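Local coordinates for molybdopterin-guanine dinucleotide biosynthesis protein B (Escherichia coli, PDB 1NP6) that binds GTP, hydrolyses it weakly, and may act as a homodimeric adapter in the biosynthesis and use of the molybdopterin guanine dinucleotide cofactor, at the interface of chains A and B. Numbering follows the deposited sequence. Chains: chain A/B, Molybdopterin-guanine dinucleotide biosynthesis protein B.

The interface of chains A and B. Residues chain A 73-75; chain B 46, 48, 60, 78-80.
A:Trp75 and B:Thr79 pair their backbones in both directions, A:Trp75 N giving to B:Thr79 O at 3.1 Å and B:Thr79 N to A:Trp75 O at 2.9 Å, an antiparallel bridge that joins strand 74-80 of each subunit at the two-fold interface of the homodimer. The side chains of this pair run alongside each other and point the same way. The beta-branched B:Thr79, at home in a strand, lays CB over one face of the indole, 3.9 Å from the centroid of the five-membered ring, while its hydroxyl OG1 shares a water with A:Trp75 O. A broad, flat tryptophan probably suits this place because its face offers a wide surface for the small threonine to pack on.

A:Arg74, the next residue back, is long enough to reach well into chain B. With chi1 at 59° its CG stands between the backbone N and the carbonyl carbon, which brings this methylene to 3.8 Å from the sulfur SD of B:Met78, and a bend at chi3 carries the guanidinium on to the acids. There it lies between B:Asp48 OD1 over one face and A:Gln73 CB over the other, its plane 27° from the B:Asp48 carboxylate, so that the two stack. NH2 makes a salt bridge and a strongly bent hydrogen bond (119° at H) to B:Asp46 OD1 at 2.6 Å, meeting it from above the carboxylate plane, and also pairs with B:Asp48 OD2; NH1 reaches B:Glu80 OE2 more weakly. Short aspartates fit close to the guanidinium, while the longer glutamate reaches it from the paired strand. An alanine here would probably leave these three carboxylates without their cross-chain counter-charge and open a gap beside B:Met78.

B:Arg60 forms the second shell, its planar, many-donor head suited to holding two acids: B:Asp48 OD1 end-on with NH1 and NH2, and B:Glu80 OE1 with NH1. The acids probably offset the repulsion between the two arginines, whose NH1 atoms lie 4.1 Å apart. B:Asp46 is steadied too, for B:Asp48 N donates to B:Asp46 OD1 from the face opposite A:Arg74 NH2.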
# COMPACT_ATOMS: atom_id res chain seq x y z
N GLN A 73 -1.78 13.97 2.49
CA GLN A 73 -1.48 13.47 3.84
C GLN A 73 -0.68 12.16 3.86
O GLN A 73 0.02 11.86 4.84
CB GLN A 73 -2.80 13.25 4.61
CG GLN A 73 -3.58 14.52 4.99
CD GLN A 73 -4.50 15.06 3.89
OE1 GLN A 73 -5.19 14.30 3.19
NE2 GLN A 73 -4.51 16.38 3.75
N ARG A 74 -0.81 11.39 2.77
CA ARG A 74 -0.40 9.98 2.73
C ARG A 74 -0.64 9.34 1.36
O ARG A 74 -1.42 9.87 0.55
CB ARG A 74 -1.11 9.16 3.82
CG ARG A 74 -2.63 9.16 3.73
CD ARG A 74 -3.28 8.96 5.08
NE ARG A 74 -4.45 9.81 5.14
CZ ARG A 74 -4.71 10.67 6.11
NH1 ARG A 74 -3.90 10.81 7.15
NH2 ARG A 74 -5.81 11.40 6.02
N TRP A 75 0.03 8.22 1.09
CA TRP A 75 -0.26 7.42 -0.11
C TRP A 75 -0.41 5.91 0.19
O TRP A 75 0.13 5.42 1.20
CB TRP A 75 0.76 7.68 -1.24
CG TRP A 75 2.18 7.23 -0.94
CD1 TRP A 75 3.14 7.94 -0.27
CD2 TRP A 75 2.79 5.98 -1.32
NE1 TRP A 75 4.30 7.20 -0.20
CE2 TRP A 75 4.12 6.00 -0.83
CE3 TRP A 75 2.35 4.83 -2.02
CZ2 TRP A 75 5.01 4.92 -1.00
CZ3 TRP A 75 3.25 3.76 -2.20
CH2 TRP A 75 4.57 3.82 -1.69
N ASP B 46 -9.92 12.50 1.72
CA ASP B 46 -9.28 11.99 2.94
C ASP B 46 -9.27 10.46 2.92
O ASP B 46 -10.30 9.84 3.13
CB ASP B 46 -10.03 12.53 4.17
CG ASP B 46 -9.40 12.11 5.50
OD1 ASP B 46 -8.41 11.35 5.53
OD2 ASP B 46 -9.85 12.50 6.59
N ASP B 48 -8.33 8.31 4.99
CA ASP B 48 -8.67 7.69 6.28
C ASP B 48 -10.12 7.17 6.32
O ASP B 48 -10.43 6.30 7.12
CB ASP B 48 -8.53 8.70 7.43
CG ASP B 48 -7.09 8.88 7.90
OD1 ASP B 48 -6.19 8.07 7.56
OD2 ASP B 48 -6.78 9.82 8.65
N ARG B 60 -1.98 4.03 12.90
CA ARG B 60 -1.29 5.21 12.37
C ARG B 60 -1.55 6.42 13.28
O ARG B 60 -0.65 7.25 13.48
CB ARG B 60 -1.74 5.51 10.92
CG ARG B 60 -1.07 4.63 9.87
CD ARG B 60 -1.49 4.91 8.42
NE ARG B 60 -2.92 4.59 8.21
CZ ARG B 60 -3.88 5.51 8.05
NH1 ARG B 60 -3.57 6.81 8.07
NH2 ARG B 60 -5.16 5.13 7.90
N MET B 78 0.06 1.52 3.67
CA MET B 78 -0.16 2.95 3.80
C MET B 78 1.13 3.62 4.31
O MET B 78 1.78 3.07 5.19
CB MET B 78 -1.35 3.26 4.72
CG MET B 78 -1.75 4.75 4.75
SD MET B 78 -2.56 5.43 3.31
CE MET B 78 -4.28 4.63 3.48
N THR B 79 1.48 4.76 3.72
CA THR B 79 2.68 5.55 4.09
C THR B 79 2.22 6.96 4.48
O THR B 79 1.72 7.71 3.65
CB THR B 79 3.69 5.59 2.93
OG1 THR B 79 4.11 4.26 2.58
CG2 THR B 79 5.04 6.30 3.34
N GLU B 80 2.38 7.31 5.75
CA GLU B 80 2.05 8.65 6.24
C GLU B 80 3.12 9.65 5.77
O GLU B 80 4.32 9.40 5.95
CB GLU B 80 1.95 8.63 7.78
CG GLU B 80 1.00 9.64 8.39
CD GLU B 80 -0.47 9.24 8.35
OE1 GLU B 80 -0.84 8.23 7.70
OE2 GLU B 80 -1.27 9.97 8.98
O HOH W 1 2.08 3.31 0.87